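Long-range contact in sugar phosphate isomerase/epimerase (Parabacteroides distasonis, PDB 3L23), which binds a magnesium ion and is probably an isomerase acting on sugar phosphates: residues 146-150 against 161-165. Numbering follows the deposited sequence.
Sequences FNQAS and GFGYH. With MG (magnesium ion), chain B.
One helical turn, 146-150, closed by the hydrogen bond Ser-150 N to Phe-146 O, 3.0 Å, packs against residues 161-165, whose strand begins at Phe-162; the segment axes approach to 8.2 Å and their directions differ by 135°. Gly-161, at phi 77° and psi -134°, lies beside Ser-150, CA to CA 4.4 Å. Ser-150 OG sits 3.5 Å from Gly-161 CA and hydrogen-bonds to Lys-210 O; a CB on Gly-161 would clash with that hydroxyl, and the positive phi also favours glycine. The CA-to-CB bond of Phe-162, extended, with chi1 t and chi2 87°, points toward the helix; Phe-162 CD1 meets Ala-149 CB at 3.8 Å. Its ring forms an offset stack with that of Phe-146 (chi1 m), centroids 4.5 Å apart and planes at 27°. Helix and strand belong to the beta-alpha-beta unit 124-127, 136-155, 162-165 of the TIM barrel, strands 124-127 and 211-216 flanking 162-165. Beyond Gly-163, which hydrogen-bonds to Leu-125 and Gln-127 through its backbone, the CA-to-CB bond of Tyr-164 (chi1 t) again points toward the helix. Tyr-164 CD1 touches Phe-146 CE2 at 3.6 Å, completing an aromatic cluster, while its hydroxyl hydrogen-bonds to Glu-170. His-165 leaves this interface for the metal site: His-165 NE2 binds MG at 2.2 Å, alongside Asp-216, His-242, Glu-275 and two waters.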
ATOM      1  N   PHE A 146      -9.143  -9.981   8.407  1.00 27.63           N
ATOM      2  CA  PHE A 146      -9.015  -8.551   8.113  1.00 27.23           C
ATOM      3  C   PHE A 146     -10.040  -7.729   8.923  1.00 28.65           C
ATOM      4  O   PHE A 146      -9.725  -6.646   9.463  1.00 29.57           O
ATOM      5  CB  PHE A 146      -9.220  -8.277   6.627  1.00 27.66           C
ATOM      6  CG  PHE A 146      -8.077  -8.758   5.698  1.00 28.50           C
ATOM      7  CD1 PHE A 146      -6.868  -9.247   6.178  1.00 29.99           C
ATOM      8  CD2 PHE A 146      -8.232  -8.625   4.325  1.00 29.71           C
ATOM      9  CE1 PHE A 146      -5.857  -9.669   5.281  1.00 29.55           C
ATOM     10  CE2 PHE A 146      -7.225  -9.015   3.439  1.00 29.78           C
ATOM     11  CZ  PHE A 146      -6.050  -9.522   3.922  1.00 29.06           C
ATOM     12  N   ASN A 147     -11.277  -8.234   8.988  1.00 29.35           N
ATOM     13  CA  ASN A 147     -12.336  -7.548   9.744  1.00 28.69           C
ATOM     14  C   ASN A 147     -11.923  -7.443  11.223  1.00 28.84           C
ATOM     15  O   ASN A 147     -12.063  -6.395  11.838  1.00 29.73           O
ATOM     16  CB  ASN A 147     -13.685  -8.275   9.660  1.00 28.58           C
ATOM     17  CG  ASN A 147     -14.393  -8.081   8.341  1.00 27.68           C
ATOM     18  OD1 ASN A 147     -14.166  -7.100   7.623  1.00 27.80           O
ATOM     19  ND2 ASN A 147     -15.288  -9.000   8.023  1.00 26.00           N
ATOM     20  N   GLN A 148     -11.394  -8.529  11.782  1.00 29.63           N
ATOM     21  CA  GLN A 148     -10.998  -8.520  13.197  1.00 29.34           C
ATOM     22  C   GLN A 148      -9.761  -7.641  13.399  1.00 29.62           C
ATOM     23  O   GLN A 148      -9.655  -6.970  14.427  1.00 30.50           O
ATOM     24  CB  GLN A 148     -10.714  -9.914  13.723  1.00 30.12           C
ATOM     25  CG  GLN A 148     -10.509  -9.880  15.230  1.00 30.93           C
ATOM     26  CD  GLN A 148     -10.270 -11.242  15.869  1.00 32.32           C
ATOM     27  OE1 GLN A 148     -10.159 -12.262  15.180  1.00 35.33           O
ATOM     28  NE2 GLN A 148     -10.170 -11.250  17.188  1.00 37.28           N
ATOM     29  N   ALA A 149      -8.824  -7.645  12.444  1.00 29.35           N
ATOM     30  CA  ALA A 149      -7.630  -6.769  12.511  1.00 29.30           C
ATOM     31  C   ALA A 149      -8.054  -5.320  12.628  1.00 29.41           C
ATOM     32  O   ALA A 149      -7.481  -4.563  13.401  1.00 29.57           O
ATOM     33  CB  ALA A 149      -6.693  -6.960  11.281  1.00 28.51           C
ATOM     34  N   SER A 150      -9.074  -4.932  11.862  1.00 29.09           N
ATOM     35  CA  SER A 150      -9.575  -3.567  11.898  1.00 28.86           C
ATOM     36  C   SER A 150     -10.036  -3.184  13.291  1.00 29.06           C
ATOM     37  O   SER A 150      -9.732  -2.077  13.758  1.00 29.14           O
ATOM     38  CB  SER A 150     -10.707  -3.406  10.890  1.00 28.59           C
ATOM     39  OG  SER A 150     -11.335  -2.160  11.059  1.00 29.47           O
ATOM     40  N   GLY A 161      -9.114   2.047  10.568  1.00 32.10           N
ATOM     41  CA  GLY A 161      -9.168   0.598  10.606  1.00 31.38           C
ATOM     42  C   GLY A 161      -8.087  -0.078   9.770  1.00 30.67           C
ATOM     43  O   GLY A 161      -6.912   0.324   9.813  1.00 29.90           O
ATOM     44  N   PHE A 162      -8.505  -1.078   8.991  1.00 30.53           N
ATOM     45  CA  PHE A 162      -7.598  -1.935   8.229  1.00 30.17           C
ATOM     46  C   PHE A 162      -7.632  -1.568   6.750  1.00 30.84           C
ATOM     47  O   PHE A 162      -8.703  -1.596   6.119  1.00 31.35           O
ATOM     48  CB  PHE A 162      -7.991  -3.421   8.408  1.00 30.45           C
ATOM     49  CG  PHE A 162      -7.129  -4.374   7.638  1.00 29.82           C
ATOM     50  CD1 PHE A 162      -5.935  -4.860   8.187  1.00 30.71           C
ATOM     51  CD2 PHE A 162      -7.475  -4.770   6.371  1.00 28.82           C
ATOM     52  CE1 PHE A 162      -5.145  -5.764   7.481  1.00 31.61           C
ATOM     53  CE2 PHE A 162      -6.647  -5.661   5.655  1.00 27.84           C
ATOM     54  CZ  PHE A 162      -5.499  -6.136   6.219  1.00 29.60           C
ATOM     55  N   GLY A 163      -6.481  -1.198   6.193  1.00 30.18           N
ATOM     56  CA  GLY A 163      -6.374  -0.963   4.762  1.00 29.41           C
ATOM     57  C   GLY A 163      -5.657  -2.102   4.077  1.00 29.75           C
ATOM     58  O   GLY A 163      -4.728  -2.685   4.645  1.00 30.20           O
ATOM     59  N   TYR A 164      -6.034  -2.367   2.824  1.00 29.68           N
ATOM     60  CA  TYR A 164      -5.440  -3.449   2.034  1.00 29.69           C
ATOM     61  C   TYR A 164      -4.943  -2.950   0.679  1.00 30.57           C
ATOM     62  O   TYR A 164      -5.722  -2.360  -0.088  1.00 30.75           O
ATOM     63  CB  TYR A 164      -6.449  -4.602   1.812  1.00 29.89           C
ATOM     64  CG  TYR A 164      -5.778  -5.798   1.145  1.00 28.40           C
ATOM     65  CD1 TYR A 164      -4.991  -6.674   1.867  1.00 29.08           C
ATOM     66  CD2 TYR A 164      -5.841  -5.960  -0.248  1.00 30.45           C
ATOM     67  CE1 TYR A 164      -4.331  -7.721   1.227  1.00 28.07           C
ATOM     68  CE2 TYR A 164      -5.196  -6.994  -0.871  1.00 30.15           C
ATOM     69  CZ  TYR A 164      -4.439  -7.860  -0.118  1.00 31.90           C
ATOM     70  OH  TYR A 164      -3.789  -8.909  -0.712  1.00 29.21           O
ATOM     71  N   HIS A 165      -3.664  -3.234   0.387  1.00 30.89           N
ATOM     72  CA  HIS A 165      -3.007  -2.896  -0.896  1.00 30.53           C
ATOM     73  C   HIS A 165      -2.781  -4.163  -1.707  1.00 30.47           C
ATOM     74  O   HIS A 165      -2.235  -5.173  -1.235  1.00 29.30           O
ATOM     75  CB  HIS A 165      -1.684  -2.126  -0.640  1.00 30.76           C
ATOM     76  CG  HIS A 165      -0.711  -2.125  -1.791  1.00 29.20           C
ATOM     77  ND1 HIS A 165       0.018  -3.243  -2.141  1.00 30.30           N
ATOM     78  CD2 HIS A 165      -0.298  -1.136  -2.629  1.00 30.91           C
ATOM     79  CE1 HIS A 165       0.820  -2.953  -3.155  1.00 33.64           C
ATOM     80  NE2 HIS A 165       0.648  -1.679  -3.470  1.00 29.39           N
TER
HETATM   81 MG    MG B   1       2.022  -0.486  -4.777  1.00 16.51          MG
HETATM   82  O   HOH W   1       2.915  -2.319  -5.389  1.00 20.44           O
HETATM   83  O   HOH W   2       3.436  -0.956  -2.939  1.00 21.55           O